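Local coordinates for sialidase domain-containing protein (Dyadobacter fermentans, PDB 5HX0) that is of unknown function but, with its sialidase-like BNR-repeat beta-propeller fold, may bind or process glycans, at residues M212-A226 with S236-W249. Sequence-based numbering, arbitrary orientation.
Sequences MYEGKNGRILWVVAA and SNHLLISDDKGLTW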
HETATM    1  N   MSE A 212      19.720  12.164  -7.981  1.00 14.22           N
HETATM    2  CA  MSE A 212      19.712  12.798  -9.288  1.00 12.91           C
HETATM    3  C   MSE A 212      20.242  14.205  -9.106  1.00 14.08           C
HETATM    4  O   MSE A 212      20.419  14.646  -7.973  1.00 12.23           O
HETATM    5  CB  MSE A 212      18.294  12.844  -9.869  1.00 11.04           C
HETATM    6  CG  MSE A 212      17.640  11.499 -10.013  1.00 12.31           C
HETATM    7 SE   MSE A 212      15.789  11.774 -10.577  0.77 19.74          SE
HETATM    8  CE  MSE A 212      15.290   9.943 -10.971  1.00 18.47           C
ATOM      9  N   TYR A 213      20.472  14.932 -10.205  1.00 14.95           N
ATOM     10  CA  TYR A 213      20.901  16.320 -10.074  1.00 15.62           C
ATOM     11  C   TYR A 213      20.310  17.129 -11.224  1.00 14.50           C
ATOM     12  O   TYR A 213      20.298  16.680 -12.374  1.00 14.76           O
ATOM     13  CB  TYR A 213      22.440  16.424 -10.040  1.00 14.89           C
ATOM     14  CG  TYR A 213      22.942  17.779  -9.595  1.00 14.70           C
ATOM     15  CD1 TYR A 213      23.158  18.799 -10.525  1.00 18.04           C
ATOM     16  CD2 TYR A 213      23.177  18.047  -8.254  1.00 22.36           C
ATOM     17  CE1 TYR A 213      23.603  20.040 -10.125  1.00 22.96           C
ATOM     18  CE2 TYR A 213      23.632  19.293  -7.840  1.00 21.68           C
ATOM     19  CZ  TYR A 213      23.834  20.280  -8.782  1.00 28.04           C
ATOM     20  OH  TYR A 213      24.279  21.521  -8.399  1.00 35.15           O
ATOM     21  N   GLU A 214      19.779  18.301 -10.904  1.00 10.21           N
ATOM     22  CA  GLU A 214      19.249  19.192 -11.931  1.00 12.55           C
ATOM     23  C   GLU A 214      20.402  20.073 -12.418  1.00 12.03           C
ATOM     24  O   GLU A 214      20.903  20.913 -11.672  1.00 15.46           O
ATOM     25  CB  GLU A 214      18.088  20.018 -11.377  1.00 13.14           C
ATOM     26  CG  GLU A 214      17.420  20.908 -12.440  1.00 16.43           C
ATOM     27  CD  GLU A 214      16.339  21.828 -11.864  1.00 18.25           C
ATOM     28  OE1 GLU A 214      16.237  21.966 -10.623  1.00 14.90           O
ATOM     29  OE2 GLU A 214      15.594  22.420 -12.671  1.00 18.08           O
ATOM     30  N   GLY A 215      20.836  19.877 -13.652  1.00 20.73           N
ATOM     31  CA  GLY A 215      21.930  20.677 -14.166  1.00 23.19           C
ATOM     32  C   GLY A 215      21.535  22.136 -14.336  1.00 26.55           C
ATOM     33  O   GLY A 215      20.361  22.506 -14.303  1.00 22.08           O
ATOM     34  N   LYS A 216      22.549  22.988 -14.531  1.00 31.66           N
ATOM     35  CA  LYS A 216      22.286  24.424 -14.601  1.00 34.08           C
ATOM     36  C   LYS A 216      21.369  24.768 -15.771  1.00 26.92           C
ATOM     37  O   LYS A 216      20.619  25.746 -15.701  1.00 29.33           O
ATOM     38  CB  LYS A 216      23.603  25.216 -14.685  1.00 27.69           C
ATOM     39  N   ASN A 217      21.372  23.961 -16.828  1.00 23.90           N
ATOM     40  CA  ASN A 217      20.491  24.214 -17.957  1.00 26.98           C
ATOM     41  C   ASN A 217      19.116  23.578 -17.796  1.00 27.58           C
ATOM     42  O   ASN A 217      18.333  23.583 -18.746  1.00 28.59           O
ATOM     43  CB  ASN A 217      21.138  23.734 -19.260  1.00 40.34           C
ATOM     44  CG  ASN A 217      21.464  22.256 -19.245  1.00 48.72           C
ATOM     45  OD1 ASN A 217      21.046  21.527 -18.346  1.00 38.27           O
ATOM     46  ND2 ASN A 217      22.220  21.804 -20.245  1.00 48.34           N
ATOM     47  N   GLY A 218      18.804  23.034 -16.618  1.00 19.58           N
ATOM     48  CA  GLY A 218      17.507  22.429 -16.370  1.00 24.36           C
ATOM     49  C   GLY A 218      17.402  20.960 -16.745  1.00 20.73           C
ATOM     50  O   GLY A 218      16.377  20.327 -16.453  1.00 24.68           O
ATOM     51  N   ARG A 219      18.417  20.408 -17.391  1.00 17.78           N
ATOM     52  CA  ARG A 219      18.445  18.984 -17.683  1.00 21.79           C
ATOM     53  C   ARG A 219      18.666  18.192 -16.387  1.00 17.81           C
ATOM     54  O   ARG A 219      19.363  18.650 -15.482  1.00 25.62           O
ATOM     55  CB  ARG A 219      19.541  18.750 -18.714  1.00 28.33           C
ATOM     56  CG  ARG A 219      20.266  17.467 -18.698  1.00 45.31           C
ATOM     57  CD  ARG A 219      21.274  17.488 -19.869  1.00 59.09           C
ATOM     58  NE  ARG A 219      20.621  17.570 -21.181  1.00 59.83           N
ATOM     59  CZ  ARG A 219      21.209  17.252 -22.334  1.00 52.90           C
ATOM     60  NH1 ARG A 219      22.466  16.828 -22.347  1.00 38.75           N
ATOM     61  NH2 ARG A 219      20.538  17.351 -23.474  1.00 56.07           N
ATOM     62  N   ILE A 220      18.033  17.021 -16.272  1.00 15.34           N
ATOM     63  CA  ILE A 220      18.166  16.191 -15.067  1.00 13.12           C
ATOM     64  C   ILE A 220      19.106  15.033 -15.360  1.00 16.60           C
ATOM     65  O   ILE A 220      18.888  14.275 -16.314  1.00 19.30           O
ATOM     66  CB  ILE A 220      16.813  15.652 -14.581  1.00 16.18           C
ATOM     67  CG1 ILE A 220      15.807  16.790 -14.418  1.00 19.02           C
ATOM     68  CG2 ILE A 220      17.016  14.915 -13.226  1.00 12.74           C
ATOM     69  CD1 ILE A 220      14.463  16.294 -14.021  1.00 31.10           C
ATOM     70  N   LEU A 221      20.114  14.872 -14.510  1.00 15.86           N
ATOM     71  CA  LEU A 221      21.114  13.817 -14.600  1.00 14.54           C
ATOM     72  C   LEU A 221      20.751  12.697 -13.637  1.00 14.94           C
ATOM     73  O   LEU A 221      20.376  12.957 -12.497  1.00 11.23           O
ATOM     74  CB  LEU A 221      22.493  14.369 -14.230  1.00 12.11           C
ATOM     75  CG  LEU A 221      22.885  15.625 -14.986  1.00 18.74           C
ATOM     76  CD1 LEU A 221      24.155  16.210 -14.399  1.00 20.21           C
ATOM     77  CD2 LEU A 221      23.076  15.270 -16.445  1.00 18.84           C
ATOM     78  N   TRP A 222      20.895  11.453 -14.083  1.00 13.32           N
ATOM     79  CA  TRP A 222      20.561  10.305 -13.244  1.00 14.21           C
ATOM     80  C   TRP A 222      21.517   9.180 -13.599  1.00 14.78           C
ATOM     81  O   TRP A 222      21.508   8.704 -14.740  1.00 18.24           O
ATOM     82  CB  TRP A 222      19.113   9.863 -13.472  1.00 12.32           C
ATOM     83  CG  TRP A 222      18.611   8.831 -12.506  1.00 16.29           C
ATOM     84  CD1 TRP A 222      19.158   8.476 -11.305  1.00 16.47           C
ATOM     85  CD2 TRP A 222      17.448   8.010 -12.683  1.00 13.76           C
ATOM     86  NE1 TRP A 222      18.401   7.482 -10.713  1.00 12.39           N
ATOM     87  CE2 TRP A 222      17.343   7.185 -11.541  1.00 13.60           C
ATOM     88  CE3 TRP A 222      16.480   7.904 -13.696  1.00 15.07           C
ATOM     89  CZ2 TRP A 222      16.310   6.266 -11.378  1.00 15.78           C
ATOM     90  CZ3 TRP A 222      15.458   6.995 -13.541  1.00 14.61           C
ATOM     91  CH2 TRP A 222      15.376   6.180 -12.391  1.00 20.40           C
ATOM     92  N   VAL A 223      22.345   8.753 -12.651  1.00 11.00           N
ATOM     93  CA  VAL A 223      23.231   7.613 -12.896  1.00 16.39           C
ATOM     94  C   VAL A 223      22.555   6.348 -12.376  1.00 14.95           C
ATOM     95  O   VAL A 223      22.328   6.203 -11.167  1.00 14.39           O
ATOM     96  CB  VAL A 223      24.608   7.819 -12.260  1.00 15.93           C
ATOM     97  CG1 VAL A 223      25.474   6.552 -12.429  1.00 11.77           C
ATOM     98  CG2 VAL A 223      25.290   9.035 -12.893  1.00 16.25           C
ATOM     99  N   VAL A 224      22.251   5.428 -13.290  1.00 12.25           N
ATOM    100  CA  VAL A 224      21.483   4.225 -12.976  1.00 13.44           C
ATOM    101  C   VAL A 224      22.403   3.011 -13.010  1.00 15.08           C
ATOM    102  O   VAL A 224      23.524   3.049 -13.519  1.00 16.77           O
ATOM    103  CB  VAL A 224      20.290   4.007 -13.932  1.00 12.55           C
ATOM    104  CG1 VAL A 224      19.268   5.147 -13.821  1.00 13.77           C
ATOM    105  CG2 VAL A 224      20.787   3.825 -15.382  1.00 14.24           C
ATOM    106  N   ALA A 225      21.909   1.918 -12.444  1.00 13.47           N
ATOM    107  CA  ALA A 225      22.633   0.661 -12.390  1.00 15.88           C
ATOM    108  C   ALA A 225      22.034  -0.292 -13.406  1.00 18.97           C
ATOM    109  O   ALA A 225      20.843  -0.220 -13.714  1.00 17.39           O
ATOM    110  CB  ALA A 225      22.551   0.040 -10.989  1.00 15.66           C
ATOM    111  N   ALA A 226      22.864  -1.198 -13.922  1.00 17.02           N
ATOM    112  CA  ALA A 226      22.352  -2.228 -14.820  1.00 15.26           C
ATOM    113  C   ALA A 226      23.145  -3.507 -14.606  1.00 20.52           C
ATOM    114  O   ALA A 226      24.371  -3.464 -14.445  1.00 17.34           O
ATOM    115  CB  ALA A 226      22.426  -1.787 -16.293  1.00 15.76           C
ATOM    116  N   SER A 236      27.022  -2.330 -13.824  1.00 17.06           N
ATOM    117  CA  SER A 236      27.748  -1.144 -14.266  1.00 18.82           C
ATOM    118  C   SER A 236      26.817   0.062 -14.173  1.00 14.64           C
ATOM    119  O   SER A 236      25.597  -0.085 -14.058  1.00 15.89           O
ATOM    120  CB  SER A 236      28.270  -1.318 -15.711  1.00 14.78           C
ATOM    121  OG  SER A 236      27.183  -1.667 -16.561  1.00 18.62           O
ATOM    122  N   ASN A 237      27.402   1.259 -14.226  1.00 22.84           N
ATOM    123  CA  ASN A 237      26.665   2.512 -14.127  1.00 19.70           C
ATOM    124  C   ASN A 237      26.631   3.218 -15.477  1.00 17.95           C
ATOM    125  O   ASN A 237      27.591   3.157 -16.261  1.00 19.76           O
ATOM    126  CB  ASN A 237      27.288   3.458 -13.086  1.00 19.60           C
ATOM    127  CG  ASN A 237      26.960   3.057 -11.650  1.00 15.30           C
ATOM    128  OD1 ASN A 237      27.841   3.036 -10.795  1.00 19.84           O
ATOM    129  ND2 ASN A 237      25.689   2.728 -11.384  1.00 12.16           N
ATOM    130  N   HIS A 238      25.526   3.916 -15.711  1.00 16.19           N
ATOM    131  CA  HIS A 238      25.210   4.554 -16.979  1.00 16.41           C
ATOM    132  C   HIS A 238      24.452   5.838 -16.672  1.00 19.33           C
ATOM    133  O   HIS A 238      23.643   5.875 -15.743  1.00 18.73           O
ATOM    134  CB  HIS A 238      24.387   3.594 -17.854  1.00 19.76           C
ATOM    135  CG  HIS A 238      25.053   2.268 -18.025  1.00 20.65           C
ATOM    136  ND1 HIS A 238      25.951   2.020 -19.042  1.00 19.09           N
ATOM    137  CD2 HIS A 238      25.046   1.158 -17.252  1.00 20.25           C
ATOM    138  CE1 HIS A 238      26.433   0.796 -18.913  1.00 25.00           C
ATOM    139  NE2 HIS A 238      25.906   0.252 -17.832  1.00 19.93           N
ATOM    140  N   LEU A 239      24.749   6.897 -17.421  1.00 16.25           N
ATOM    141  CA  LEU A 239      24.095   8.184 -17.215  1.00 16.59           C
ATOM    142  C   LEU A 239      22.847   8.293 -18.088  1.00 18.76           C
ATOM    143  O   LEU A 239      22.927   8.166 -19.318  1.00 24.04           O
ATOM    144  CB  LEU A 239      25.053   9.330 -17.531  1.00 15.11           C
ATOM    145  CG  LEU A 239      24.484  10.750 -17.410  1.00 17.94           C
ATOM    146  CD1 LEU A 239      24.091  11.062 -15.976  1.00 13.50           C
ATOM    147  CD2 LEU A 239      25.491  11.766 -17.926  1.00 21.17           C
ATOM    148  N   LEU A 240      21.706   8.543 -17.457  1.00 14.72           N
ATOM    149  CA  LEU A 240      20.502   8.958 -18.156  1.00 17.98           C
ATOM    150  C   LEU A 240      20.306  10.459 -17.991  1.00 20.83           C
ATOM    151  O   LEU A 240      20.722  11.064 -17.000  1.00 15.09           O
ATOM    152  CB  LEU A 240      19.255   8.243 -17.635  1.00 16.81           C
ATOM    153  CG  LEU A 240      19.279   6.719 -17.530  1.00 20.33           C
ATOM    154  CD1 LEU A 240      17.914   6.212 -17.129  1.00 13.08           C
ATOM    155  CD2 LEU A 240      19.725   6.099 -18.833  1.00 23.92           C
ATOM    156  N   ILE A 241      19.645  11.052 -18.969  1.00 19.00           N
ATOM    157  CA  ILE A 241      19.384  12.479 -18.976  1.00 16.80           C
ATOM    158  C   ILE A 241      17.925  12.699 -19.348  1.00 21.16           C
ATOM    159  O   ILE A 241      17.412  12.059 -20.273  1.00 20.43           O
ATOM    160  CB  ILE A 241      20.326  13.188 -19.967  1.00 23.60           C
ATOM    161  CG1 ILE A 241      21.777  13.138 -19.467  1.00 20.09           C
ATOM    162  CG2 ILE A 241      19.817  14.552 -20.258  1.00 28.34           C
ATOM    163  CD1 ILE A 241      22.762  13.861 -20.363  1.00 28.75           C
ATOM    164  N   SER A 242      17.254  13.600 -18.629  1.00 17.37           N
ATOM    165  CA  SER A 242      15.888  13.981 -18.947  1.00 14.69           C
ATOM    166  C   SER A 242      15.848  15.456 -19.324  1.00 20.03           C
ATOM    167  O   SER A 242      16.308  16.301 -18.554  1.00 18.81           O
ATOM    168  CB  SER A 242      14.936  13.730 -17.778  1.00 17.70           C
ATOM    169  OG  SER A 242      13.634  14.195 -18.143  1.00 18.20           O
ATOM    170  N   ASP A 243      15.269  15.764 -20.490  1.00 16.87           N
ATOM    171  CA  ASP A 243      15.049  17.145 -20.898  1.00 21.14           C
ATOM    172  C   ASP A 243      13.608  17.589 -20.713  1.00 22.46           C
ATOM    173  O   ASP A 243      13.237  18.662 -21.201  1.00 22.46           O
ATOM    174  CB  ASP A 243      15.460  17.351 -22.360  1.00 33.13           C
ATOM    175  CG  ASP A 243      16.958  17.276 -22.552  1.00 43.46           C
ATOM    176  OD1 ASP A 243      17.678  18.103 -21.945  1.00 47.86           O
ATOM    177  OD2 ASP A 243      17.412  16.388 -23.300  1.00 47.77           O
ATOM    178  N   ASP A 244      12.785  16.796 -20.039  1.00 15.11           N
ATOM    179  CA  ASP A 244      11.398  17.196 -19.823  1.00 22.45           C
ATOM    180  C   ASP A 244      11.011  17.054 -18.363  1.00 18.73           C
ATOM    181  O   ASP A 244       9.871  16.704 -18.036  1.00 20.71           O
ATOM    182  CB  ASP A 244      10.439  16.410 -20.723  1.00 19.67           C
ATOM    183  CG  ASP A 244      10.669  14.921 -20.671  1.00 27.74           C
ATOM    184  OD1 ASP A 244      11.301  14.440 -19.701  1.00 19.98           O
ATOM    185  OD2 ASP A 244      10.211  14.224 -21.609  1.00 22.35           O
ATOM    186  N   LYS A 245      11.956  17.343 -17.464  1.00 20.56           N
ATOM    187  CA  LYS A 245      11.702  17.379 -16.020  1.00 21.02           C
ATOM    188  C   LYS A 245      11.227  16.024 -15.491  1.00 14.71           C
ATOM    189  O   LYS A 245      10.359  15.933 -14.614  1.00 20.91           O
ATOM    190  CB  LYS A 245      10.719  18.499 -15.665  1.00 26.65           C
ATOM    191  CG  LYS A 245      11.323  19.896 -15.896  1.00 23.61           C
ATOM    192  CD  LYS A 245      10.313  20.998 -15.629  1.00 25.92           C
ATOM    193  CE  LYS A 245      10.882  22.374 -15.995  1.00 28.46           C
ATOM    194  NZ  LYS A 245      11.977  22.822 -15.077  1.00 19.92           N
ATOM    195  N   GLY A 246      11.814  14.954 -16.013  1.00 16.04           N
ATOM    196  CA  GLY A 246      11.561  13.628 -15.491  1.00 19.02           C
ATOM    197  C   GLY A 246      10.423  12.855 -16.124  1.00 24.72           C
ATOM    198  O   GLY A 246      10.095  11.775 -15.626  1.00 23.82           O
ATOM    199  N   LEU A 247       9.800  13.363 -17.194  1.00 19.30           N
ATOM    200  CA  LEU A 247       8.772  12.565 -17.860  1.00 18.67           C
ATOM    201  C   LEU A 247       9.394  11.421 -18.653  1.00 18.16           C
ATOM    202  O   LEU A 247       8.876  10.296 -18.641  1.00 22.66           O
ATOM    203  CB  LEU A 247       7.910  13.447 -18.770  1.00 17.08           C
ATOM    204  CG  LEU A 247       7.082  14.518 -18.038  1.00 24.75           C
ATOM    205  CD1 LEU A 247       6.294  15.366 -19.054  1.00 29.81           C
ATOM    206  CD2 LEU A 247       6.133  13.924 -16.977  1.00 24.11           C
ATOM    207  N   THR A 248      10.523  11.667 -19.307  1.00 18.12           N
ATOM    208  CA  THR A 248      11.201  10.635 -20.084  1.00 20.03           C
ATOM    209  C   THR A 248      12.703  10.791 -19.920  1.00 18.71           C
ATOM    210  O   THR A 248      13.199  11.857 -19.560  1.00 21.58           O
ATOM    211  CB  THR A 248      10.858  10.695 -21.587  1.00 26.43           C
ATOM    212  OG1 THR A 248      11.438  11.876 -22.157  1.00 24.73           O
ATOM    213  CG2 THR A 248       9.323  10.691 -21.828  1.00 28.59           C
ATOM    214  N   TRP A 249      13.427   9.714 -20.227  1.00 17.55           N
ATOM    215  CA  TRP A 249      14.870   9.628 -20.051  1.00 20.96           C
ATOM    216  C   TRP A 249      15.517   9.124 -21.331  1.00 24.60           C
ATOM    217  O   TRP A 249      14.968   8.253 -22.006  1.00 20.67           O
ATOM    218  CB  TRP A 249      15.210   8.682 -18.884  1.00 18.75           C
ATOM    219  CG  TRP A 249      14.618   9.153 -17.586  1.00 19.15           C
ATOM    220  CD1 TRP A 249      13.388   8.831 -17.053  1.00 18.03           C
ATOM    221  CD2 TRP A 249      15.241  10.045 -16.660  1.00 18.58           C
ATOM    222  NE1 TRP A 249      13.217   9.483 -15.842  1.00 16.70           N
ATOM    223  CE2 TRP A 249      14.342  10.231 -15.583  1.00 17.99           C
ATOM    224  CE3 TRP A 249      16.478  10.714 -16.640  1.00 18.03           C
ATOM    225  CZ2 TRP A 249      14.643  11.059 -14.500  1.00 16.80           C
ATOM    226  CZ3 TRP A 249      16.773  11.538 -15.559  1.00 15.97           C
ATOM    227  CH2 TRP A 249      15.861  11.698 -14.508  1.00 14.33           C
TER
HETATM  228  O   HOH W   1      14.511  21.304 -14.809  1.00 21.37           O
HETATM  229  O   HOH W   2      14.560  18.560 -17.597  1.00 21.61           O
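Trp249 wedges its indole into a hollow walled by Ile220, Trp222 and selenomethionine Met212. One ring face receives the CE3 edge of Trp222, an edge-to-face pair with six-ring centroids 4.9 Å apart and planes at 56°; Ser242 CB lies over the other. Ile220 CG2 touches Trp249 CH2 (3.7 Å). Met212 bridges both indoles: its CE sits over the centre of one Trp222 face while SE makes an oblique Met-aromatic contact with Trp249. Val224 CG1 fills the opposite Trp222 face and touches Leu240 CD1 (3.7 Å). On the other side of the sheet, Val223 CG1 presses on Asn237 CB (3.6 Å). Asn237 ND2 donates to Val224 O from well above the carbonyl plane (3.1 Å), adding to the bond from His238 N, and also reaches Asn264 O. Beside the Gly215-Gly218 turn, Arg219 bends at chi3 (-63°), laying its guanidinium over Ile241 CG2; NE makes a salt bridge to Asp243 OD1 (3.1 Å) in the guanidinium plane, and NH2 adds weak bonds to both carboxylate oxygens. One water joins Gly218 O, Ser242 O and Lys245 N; another joins Gly218 O, Glu214 OE2 (OE1 takes Lys133 N) and Lys245 NZ, salt-bridged to Asp134. In this middle pair of a four-stranded propeller blade, the chemistry implies an apolar interior built round two indoles, with the ion pair and waters by the 215-218 turn, and Asn237 and the His238-Ser236 bond serving the other end.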